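Local coordinates for uncharacterized protein (PDB 3RJ2) that binds histone H3 as a mostly beta protein of the Singapore grouper iridovirus, and so may act on host chromatin during infection, at residues R96-I101 against F131-A137; P108-H114 against R124-A128; R67-H71 against P89-A93. All coordinates share one frame; numbering follows the deposited sequence.

Contact 1: residues R96-I101 against F131-A137; sequences RIHAAI and FARTLAA
Arg96 and His98 reach from strand 94-98 to the last turns of helix 128-136, which runs obliquely to the strand, somewhat closer to antiparallel than to perpendicular, with its axis 10.0 Å away and the two N-to-C directions at 138°. The nearest backbone pairs are Arg96 with Thr134 and His98 with Leu135, both separated widely enough for side chains to do the joining. Arg96 spans the gap: with CG anti to the backbone N and a bend at chi3, its NH1 arrives near the C-terminal end of the helix and donates to two carbonyls, Thr134 O at 2.9 Å, within the guanidinium plane, and Ala137 O at 2.8 Å, on a more bent path. Thr35 OG1 takes NE. The imidazole of His98 points NE2 at Thr134 OG1, 2.7 Å away, in the ring plane and nearly straight at 172°. That hydroxyl in turn donates to Phe131 O on a lone pair, so it relays from the ring to the helix backbone. Leu135 CD2 sits over one face of the imidazole in a CH-pi contact, 3.9 Å from the ring centroid, while the edge of His98 is directed at the face of Phe131 in an offset edge-to-face pair, planes at 69°. Ile101 CD1 meets Leu135 CD2 at 3.9 Å and extends the apolar border. This is helix-on-sheet packing: the C-terminal helix 128-136 lies on the six-stranded mixed sheet of a mostly beta ORF158L-like fold.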
loop_
_atom_site.group_PDB
_atom_site.type_symbol
_atom_site.label_atom_id
_atom_site.label_comp_id
_atom_site.label_asym_id
_atom_site.label_seq_id
_atom_site.Cartn_x
_atom_site.Cartn_y
_atom_site.Cartn_z
ATOM N N ARG A 96 2.162 0.995 4.043
ATOM C CA ARG A 96 1.056 1.678 3.422
ATOM C C ARG A 96 1.190 1.483 1.916
ATOM O O ARG A 96 2.305 1.476 1.369
ATOM C CB ARG A 96 1.046 3.162 3.818
ATOM C CG ARG A 96 -0.012 4.039 3.132
ATOM C CD ARG A 96 -0.179 5.369 3.838
ATOM N NE ARG A 96 -0.751 5.196 5.176
ATOM C CZ ARG A 96 -0.611 6.061 6.181
ATOM N NH1 ARG A 96 0.106 7.180 6.032
ATOM N NH2 ARG A 96 -1.189 5.802 7.342
ATOM N N ILE A 97 0.057 1.274 1.257
ATOM C CA ILE A 97 0.011 1.286 -0.194
ATOM C C ILE A 97 -0.894 2.433 -0.623
ATOM O O ILE A 97 -2.024 2.543 -0.134
ATOM C CB ILE A 97 -0.494 -0.080 -0.755
ATOM C CG1 ILE A 97 0.494 -1.200 -0.384
ATOM C CG2 ILE A 97 -0.731 -0.004 -2.246
ATOM C CD1 ILE A 97 0.074 -2.623 -0.769
ATOM N N HIS A 98 -0.386 3.319 -1.480
ATOM C CA HIS A 98 -1.242 4.254 -2.204
ATOM C C HIS A 98 -1.450 3.621 -3.571
ATOM O O HIS A 98 -0.514 3.581 -4.378
ATOM C CB HIS A 98 -0.585 5.638 -2.380
ATOM C CG HIS A 98 -0.460 6.434 -1.110
ATOM N ND1 HIS A 98 0.450 6.125 -0.120
ATOM C CD2 HIS A 98 -1.120 7.535 -0.681
ATOM C CE1 HIS A 98 0.332 6.991 0.871
ATOM N NE2 HIS A 98 -0.607 7.864 0.551
ATOM N N ALA A 99 -2.662 3.124 -3.824
ATOM C CA ALA A 99 -3.026 2.516 -5.103
ATOM C C ALA A 99 -3.388 3.543 -6.179
ATOM O O ALA A 99 -4.127 4.489 -5.923
ATOM C CB ALA A 99 -4.179 1.555 -4.900
ATOM N N ALA A 100 -2.870 3.333 -7.388
ATOM C CA ALA A 100 -2.991 4.267 -8.506
ATOM C C ALA A 100 -2.631 5.675 -8.058
ATOM O O ALA A 100 -3.434 6.601 -8.182
ATOM C CB ALA A 100 -4.391 4.227 -9.134
ATOM N N ILE A 101 -1.418 5.821 -7.524
ATOM C CA ILE A 101 -0.892 7.131 -7.143
ATOM C C ILE A 101 -0.616 7.970 -8.395
ATOM O O ILE A 101 -0.331 9.165 -8.292
ATOM C CB ILE A 101 0.373 7.032 -6.258
ATOM C CG1 ILE A 101 0.659 8.392 -5.589
ATOM C CG2 ILE A 101 1.570 6.539 -7.078
ATOM C CD1 ILE A 101 1.361 8.315 -4.275
ATOM N N PHE A 131 -3.607 14.505 2.093
ATOM C CA PHE A 131 -3.030 13.487 1.238
ATOM C C PHE A 131 -1.527 13.479 1.431
ATOM O O PHE A 131 -0.948 12.426 1.654
ATOM C CB PHE A 131 -3.379 13.719 -0.236
ATOM C CG PHE A 131 -2.891 12.632 -1.145
ATOM C CD1 PHE A 131 -3.691 11.526 -1.417
ATOM C CD2 PHE A 131 -1.628 12.698 -1.708
ATOM C CE1 PHE A 131 -3.244 10.512 -2.254
ATOM C CE2 PHE A 131 -1.165 11.690 -2.541
ATOM C CZ PHE A 131 -1.978 10.596 -2.825
ATOM N N ALA A 132 -0.896 14.649 1.332
ATOM C CA ALA A 132 0.558 14.756 1.516
ATOM C C ALA A 132 1.038 14.162 2.846
ATOM O O ALA A 132 2.079 13.482 2.905
ATOM C CB ALA A 132 0.993 16.186 1.413
ATOM N N ARG A 133 0.267 14.404 3.903
ATOM C CA ARG A 133 0.574 13.846 5.209
ATOM C C ARG A 133 0.725 12.310 5.152
ATOM O O ARG A 133 1.643 11.742 5.769
ATOM C CB ARG A 133 -0.489 14.244 6.231
ATOM C CG ARG A 133 -0.095 13.876 7.647
ATOM C CD ARG A 133 -1.284 13.364 8.442
ATOM N NE ARG A 133 -0.806 12.361 9.380
ATOM C CZ ARG A 133 -1.007 11.050 9.287
ATOM N NH1 ARG A 133 -1.728 10.528 8.297
ATOM N NH2 ARG A 133 -0.494 10.252 10.223
ATOM N N THR A 134 -0.146 11.642 4.394
ATOM C CA THR A 134 -0.121 10.174 4.329
ATOM C C THR A 134 1.120 9.620 3.614
ATOM O O THR A 134 1.397 8.444 3.716
ATOM C CB THR A 134 -1.386 9.569 3.660
ATOM O OG1 THR A 134 -1.364 9.824 2.250
ATOM C CG2 THR A 134 -2.670 10.111 4.291
ATOM N N LEU A 135 1.838 10.468 2.877
ATOM C CA LEU A 135 3.094 10.093 2.229
ATOM C C LEU A 135 4.269 10.115 3.192
ATOM O O LEU A 135 5.269 9.410 2.983
ATOM C CB LEU A 135 3.406 11.053 1.071
ATOM C CG LEU A 135 2.345 11.211 -0.020
ATOM C CD1 LEU A 135 2.693 12.339 -0.948
ATOM C CD2 LEU A 135 2.156 9.904 -0.798
ATOM N N ALA A 136 4.149 10.925 4.246
ATOM C CA ALA A 136 5.264 11.205 5.157
ATOM C C ALA A 136 5.154 10.588 6.572
ATOM O O ALA A 136 6.165 10.379 7.236
ATOM C CB ALA A 136 5.480 12.708 5.251
ATOM N N ALA A 137 3.944 10.306 7.040
ATOM C CA ALA A 137 3.763 9.798 8.400
ATOM C C ALA A 137 2.646 8.795 8.441
ATOM O O ALA A 137 1.732 8.883 7.613
ATOM C CB ALA A 137 3.481 10.948 9.392
#

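Contact 2: residues P108-H114 against R124-A128; sequences PGDVHMH and RSYDA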
loop_
_atom_site.group_PDB
_atom_site.type_symbol
_atom_site.label_atom_id
_atom_site.label_comp_id
_atom_site.label_asym_id
_atom_site.label_seq_id
_atom_site.Cartn_x
_atom_site.Cartn_y
_atom_site.Cartn_z
ATOM N N PRO A 108 -5.973 14.391 -5.419
ATOM C CA PRO A 108 -6.125 13.680 -4.161
ATOM C C PRO A 108 -7.588 13.535 -3.777
ATOM O O PRO A 108 -7.935 12.673 -2.951
ATOM C CB PRO A 108 -5.373 14.556 -3.172
ATOM C CG PRO A 108 -5.314 15.873 -3.791
ATOM C CD PRO A 108 -5.298 15.686 -5.247
ATOM N N GLY A 109 -8.431 14.364 -4.397
ATOM C CA GLY A 109 -9.888 14.276 -4.254
ATOM C C GLY A 109 -10.516 12.995 -4.807
ATOM O O GLY A 109 -11.673 12.697 -4.498
ATOM N N ASP A 110 -9.765 12.253 -5.625
ATOM C CA ASP A 110 -10.233 10.994 -6.226
ATOM C C ASP A 110 -10.105 9.784 -5.267
ATOM O O ASP A 110 -10.649 8.716 -5.539
ATOM C CB ASP A 110 -9.493 10.711 -7.557
ATOM C CG ASP A 110 -9.957 11.629 -8.734
ATOM O OD1 ASP A 110 -10.802 12.545 -8.556
ATOM O OD2 ASP A 110 -9.449 11.434 -9.860
ATOM N N VAL A 111 -9.371 9.945 -4.162
ATOM C CA VAL A 111 -9.294 8.903 -3.135
ATOM C C VAL A 111 -10.556 8.957 -2.286
ATOM O O VAL A 111 -10.854 9.992 -1.701
ATOM C CB VAL A 111 -8.095 9.100 -2.173
ATOM C CG1 VAL A 111 -8.066 7.983 -1.126
ATOM C CG2 VAL A 111 -6.797 9.150 -2.918
ATOM N N HIS A 112 -11.291 7.853 -2.205
ATOM C CA HIS A 112 -12.478 7.816 -1.341
ATOM C C HIS A 112 -12.486 6.727 -0.290
ATOM O O HIS A 112 -13.437 6.626 0.485
ATOM C CB HIS A 112 -13.776 7.778 -2.161
ATOM C CG HIS A 112 -14.158 9.114 -2.722
ATOM N ND1 HIS A 112 -14.835 9.257 -3.913
ATOM C CD2 HIS A 112 -13.921 10.368 -2.269
ATOM C CE1 HIS A 112 -15.016 10.541 -4.158
ATOM N NE2 HIS A 112 -14.466 11.236 -3.178
ATOM N N MET A 113 -11.425 5.932 -0.252
ATOM C CA MET A 113 -11.356 4.775 0.649
ATOM C C MET A 113 -9.984 4.673 1.308
ATOM O O MET A 113 -8.966 4.778 0.631
ATOM C CB MET A 113 -11.646 3.504 -0.154
ATOM C CG MET A 113 -11.642 2.220 0.636
ATOM S SD MET A 113 -13.008 2.035 1.793
ATOM C CE MET A 113 -14.429 2.253 0.706
ATOM N N HIS A 114 -9.972 4.500 2.632
ATOM C CA HIS A 114 -8.774 4.106 3.358
ATOM C C HIS A 114 -9.046 2.789 4.069
ATOM O O HIS A 114 -9.964 2.699 4.893
ATOM C CB HIS A 114 -8.318 5.187 4.352
ATOM C CG HIS A 114 -7.223 4.741 5.279
ATOM N ND1 HIS A 114 -5.952 4.421 4.839
ATOM C CD2 HIS A 114 -7.208 4.561 6.623
ATOM C CE1 HIS A 114 -5.207 4.069 5.869
ATOM N NE2 HIS A 114 -5.944 4.151 6.964
ATOM N N ARG A 124 -13.585 8.287 3.251
ATOM C CA ARG A 124 -13.180 9.665 3.427
ATOM C C ARG A 124 -12.528 10.217 2.177
ATOM O O ARG A 124 -12.026 9.471 1.346
ATOM C CB ARG A 124 -12.238 9.818 4.634
ATOM C CG ARG A 124 -10.967 8.969 4.586
ATOM C CD ARG A 124 -9.907 9.534 5.522
ATOM N NE ARG A 124 -9.544 10.909 5.159
ATOM C CZ ARG A 124 -8.925 11.770 5.963
ATOM N NH1 ARG A 124 -8.583 11.423 7.199
ATOM N NH2 ARG A 124 -8.660 12.991 5.533
ATOM N N SER A 125 -12.540 11.538 2.074
ATOM C CA SER A 125 -11.797 12.239 1.051
ATOM C C SER A 125 -10.571 12.917 1.680
ATOM O O SER A 125 -10.473 13.050 2.903
ATOM C CB SER A 125 -12.697 13.264 0.370
ATOM O OG SER A 125 -12.406 13.345 -1.019
ATOM N N TYR A 126 -9.644 13.339 0.837
ATOM C CA TYR A 126 -8.406 13.942 1.270
ATOM C C TYR A 126 -8.192 15.187 0.449
ATOM O O TYR A 126 -8.256 15.125 -0.772
ATOM C CB TYR A 126 -7.226 13.005 0.987
ATOM C CG TYR A 126 -7.169 11.775 1.853
ATOM C CD1 TYR A 126 -6.388 11.755 2.997
ATOM C CD2 TYR A 126 -7.880 10.622 1.515
ATOM C CE1 TYR A 126 -6.324 10.629 3.811
ATOM C CE2 TYR A 126 -7.823 9.478 2.325
ATOM C CZ TYR A 126 -7.038 9.500 3.470
ATOM O OH TYR A 126 -6.961 8.399 4.280
ATOM N N ASP A 127 -7.921 16.310 1.109
ATOM C CA ASP A 127 -7.397 17.458 0.379
ATOM C C ASP A 127 -5.894 17.295 0.164
ATOM O O ASP A 127 -5.306 16.318 0.630
ATOM C CB ASP A 127 -7.818 18.811 0.998
ATOM C CG ASP A 127 -7.163 19.114 2.341
ATOM O OD1 ASP A 127 -6.113 18.529 2.704
ATOM O OD2 ASP A 127 -7.707 19.998 3.035
ATOM N N ALA A 128 -5.279 18.239 -0.547
ATOM C CA ALA A 128 -3.860 18.152 -0.875
ATOM C C ALA A 128 -3.000 17.938 0.371
ATOM O O ALA A 128 -2.068 17.130 0.333
ATOM C CB ALA A 128 -3.394 19.406 -1.644
#
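Tyr126 packs its ring against Val111 and carries its hydroxyl to His114, giving the contact between 108-114 and 124-128 its apolar centre. Val111 CG1, anti to the backbone N, approaches Tyr126 CD2 obliquely at 3.7 Å. At the far end of the ring, Tyr126 OH lies 3.5 Å from His114 CB, a van der Waals contact. Pro108 closes the other end: its CB rests near Tyr126 O at 3.8 Å, and its CG lies 4.0 Å from Ala128 CA, where helix 128-136 begins.

Backbone polar contacts are few. Arg124 N donates to His112 O at 3.2 Å, from well above the carbonyl plane, and this is the sole hydrogen bond between the two segments. A CA-H...O contact from His112 CA to Arg124 O, 3.2 Å, runs beside it. At the surface, Ser125 OG stands at the edge of the His112 ring, 3.6 Å from CD2, a packing contact.

Within 124-128, Arg124 folds back on its own loop: NE and NH2 both donate to Ser125 O, side-on and from the same face of its plane. This holds the guanidinium flat over one face of the Tyr126 ring, with NE 3.3 Å above the ring plane and offset toward the rim. Asp127, at the N-cap, turns OD1 to Glu130 N and caps the helix start.

The chemistry implies a join made more by shape than by polar bonds: a buried tyrosine with an arginine over one face and a valine set obliquely against it. The two bonds to Ser125 O limit the guanidinium's own rotation, and the ring's remaining neighbours, Ile33, Phe131 and Thr134, are drawn from the sheet and the helix.

Contact 3: residues R67-H71 against P89-A93; sequences RYITH and PKDAA
Ile69 reaches across to the loop 89-93 with both branches, and each meets a different part of it. Its CG1 lies anti to the carbonyl carbon (chi1 -58°), which sends CD1 in over the far half of the turn: CD1 lies 3.4 Å from Asp91 O and 3.6 Å from Ala92 CA, with Ala92 CB slightly farther at 4.1 Å. The CG2 branch, anti to the backbone N, turns instead toward Pro89 and touches its CB at 4.0 Å. The side chain of Asp91 comes from the opposite direction, its OD1 3.7 Å from Ile69 CD1, and carboxylate and isoleucine meet by van der Waals contact. Thr70 contributes its CG2 methyl, which meets Pro89 CG at 3.7 Å, crossing the proline ring at a slant. Pro89 is thus touched by neighbouring methyl groups of Ile69 and Thr70. The turn itself is type I, from Pro89 to Ala92, closed by a backbone bond from Ala92 N to Pro89 O at 3.1 Å.

Ile69 and Thr70 both face Phe61 of strand 56-62 in a classic beta bulge, consistent with both pointing toward the loop. The contact therefore sets the start of the outer strand 68-75 against the loop that leads from strand 81-87 of the four-stranded sheet to strand 94-98 of the six-stranded one, with Pro89 also resting on Phe61 and Ala92 on Phe38.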
loop_
_atom_site.group_PDB
_atom_site.type_symbol
_atom_site.label_atom_id
_atom_site.label_comp_id
_atom_site.label_asym_id
_atom_site.label_seq_id
_atom_site.Cartn_x
_atom_site.Cartn_y
_atom_site.Cartn_z
ATOM N N ARG A 67 7.161 7.258 11.662
ATOM C CA ARG A 67 7.944 8.115 10.780
ATOM C C ARG A 67 8.396 7.400 9.493
ATOM O O ARG A 67 8.737 6.219 9.504
ATOM C CB ARG A 67 9.166 8.691 11.519
ATOM C CG ARG A 67 8.856 9.715 12.631
ATOM C CD ARG A 67 10.129 10.499 13.050
ATOM N NE ARG A 67 10.171 10.784 14.492
ATOM C CZ ARG A 67 11.158 11.439 15.114
ATOM N NH1 ARG A 67 12.207 11.896 14.430
ATOM N NH2 ARG A 67 11.098 11.642 16.428
ATOM N N TYR A 68 8.411 8.150 8.400
ATOM C CA TYR A 68 8.862 7.665 7.101
ATOM C C TYR A 68 10.257 7.028 7.136
ATOM O O TYR A 68 11.207 7.620 7.668
ATOM C CB TYR A 68 8.863 8.829 6.110
ATOM C CG TYR A 68 9.425 8.501 4.751
ATOM C CD1 TYR A 68 10.758 8.773 4.437
ATOM C CD2 TYR A 68 8.615 7.938 3.770
ATOM C CE1 TYR A 68 11.278 8.464 3.176
ATOM C CE2 TYR A 68 9.103 7.646 2.526
ATOM C CZ TYR A 68 10.429 7.905 2.224
ATOM O OH TYR A 68 10.883 7.600 0.962
ATOM N N ILE A 69 10.378 5.832 6.557
ATOM C CA ILE A 69 11.693 5.201 6.363
ATOM C C ILE A 69 12.066 5.258 4.895
ATOM O O ILE A 69 13.166 5.690 4.530
ATOM C CB ILE A 69 11.717 3.704 6.760
ATOM C CG1 ILE A 69 11.306 3.509 8.218
ATOM C CG2 ILE A 69 13.111 3.121 6.493
ATOM C CD1 ILE A 69 10.917 2.080 8.551
ATOM N N THR A 70 11.158 4.778 4.054
ATOM C CA THR A 70 11.434 4.638 2.632
ATOM C C THR A 70 10.161 4.256 1.868
ATOM O O THR A 70 9.186 3.800 2.468
ATOM C CB THR A 70 12.542 3.588 2.385
ATOM O OG1 THR A 70 13.090 3.757 1.078
ATOM C CG2 THR A 70 12.018 2.162 2.553
ATOM N N HIS A 71 10.185 4.458 0.553
ATOM C CA HIS A 71 9.098 4.032 -0.324
ATOM C C HIS A 71 9.643 3.456 -1.625
ATOM O O HIS A 71 10.814 3.682 -1.977
ATOM C CB HIS A 71 8.135 5.193 -0.617
ATOM C CG HIS A 71 8.677 6.214 -1.569
ATOM N ND1 HIS A 71 9.564 7.194 -1.182
ATOM C CD2 HIS A 71 8.451 6.409 -2.892
ATOM C CE1 HIS A 71 9.871 7.944 -2.231
ATOM N NE2 HIS A 71 9.209 7.487 -3.281
ATOM N N PRO A 89 12.277 -2.926 5.338
ATOM C CA PRO A 89 13.344 -2.371 6.181
ATOM C C PRO A 89 13.357 -2.978 7.591
ATOM O O PRO A 89 12.295 -3.309 8.128
ATOM C CB PRO A 89 12.984 -0.879 6.269
ATOM C CG PRO A 89 12.146 -0.598 5.078
ATOM C CD PRO A 89 11.419 -1.872 4.757
ATOM N N LYS A 90 14.552 -3.117 8.169
ATOM C CA LYS A 90 14.755 -3.560 9.556
ATOM C C LYS A 90 13.820 -2.895 10.572
ATOM O O LYS A 90 13.261 -3.561 11.457
ATOM C CB LYS A 90 16.228 -3.302 9.978
ATOM C CG LYS A 90 17.107 -4.560 10.040
ATOM C CD LYS A 90 18.591 -4.263 10.423
ATOM C CE LYS A 90 19.412 -5.571 10.433
ATOM N NZ LYS A 90 20.905 -5.416 10.211
ATOM N N ASP A 91 13.675 -1.578 10.452
ATOM C CA ASP A 91 12.891 -0.757 11.397
ATOM C C ASP A 91 11.446 -0.484 10.967
ATOM O O ASP A 91 10.781 0.400 11.525
ATOM C CB ASP A 91 13.600 0.578 11.665
ATOM C CG ASP A 91 14.100 1.237 10.401
ATOM O OD1 ASP A 91 14.220 0.553 9.363
ATOM O OD2 ASP A 91 14.400 2.446 10.442
ATOM N N ALA A 92 10.961 -1.227 9.978
ATOM C CA ALA A 92 9.588 -1.074 9.533
ATOM C C ALA A 92 8.636 -1.664 10.562
ATOM O O ALA A 92 8.791 -2.811 10.975
ATOM C CB ALA A 92 9.378 -1.709 8.168
ATOM N N ALA A 93 7.663 -0.848 10.976
ATOM C CA ALA A 93 6.580 -1.272 11.863
ATOM C C ALA A 93 5.203 -1.140 11.193
ATOM O O ALA A 93 4.200 -1.642 11.719
ATOM C CB ALA A 93 6.618 -0.471 13.153
#

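In the fold
From the N terminus, contact 3 comes first: 89-93 returns to 67-71 and closes a loop that holds the rest of strand 68-75 and strand 81-87, where the chain passes from the six-stranded to the four-stranded sheet. Contact 1 opens afterwards at 96-101 and closes at 131-137, bringing the C-terminal helix back onto strand 94-98. Contact 2 is nested inside that loop, joining 108-114 to 124-128 across the hairpin of strands 111-116 and 120-123. Contacts 1 and 2 touch through Phe131, Pro108, Val111, Thr134 and Tyr126, whereas contact 3 meets contact 1 through Tyr68 against the backbone oxygens of Leu135 and Ala136. Contacts 2 and 3 stay about 12 Å apart at their nearest atoms.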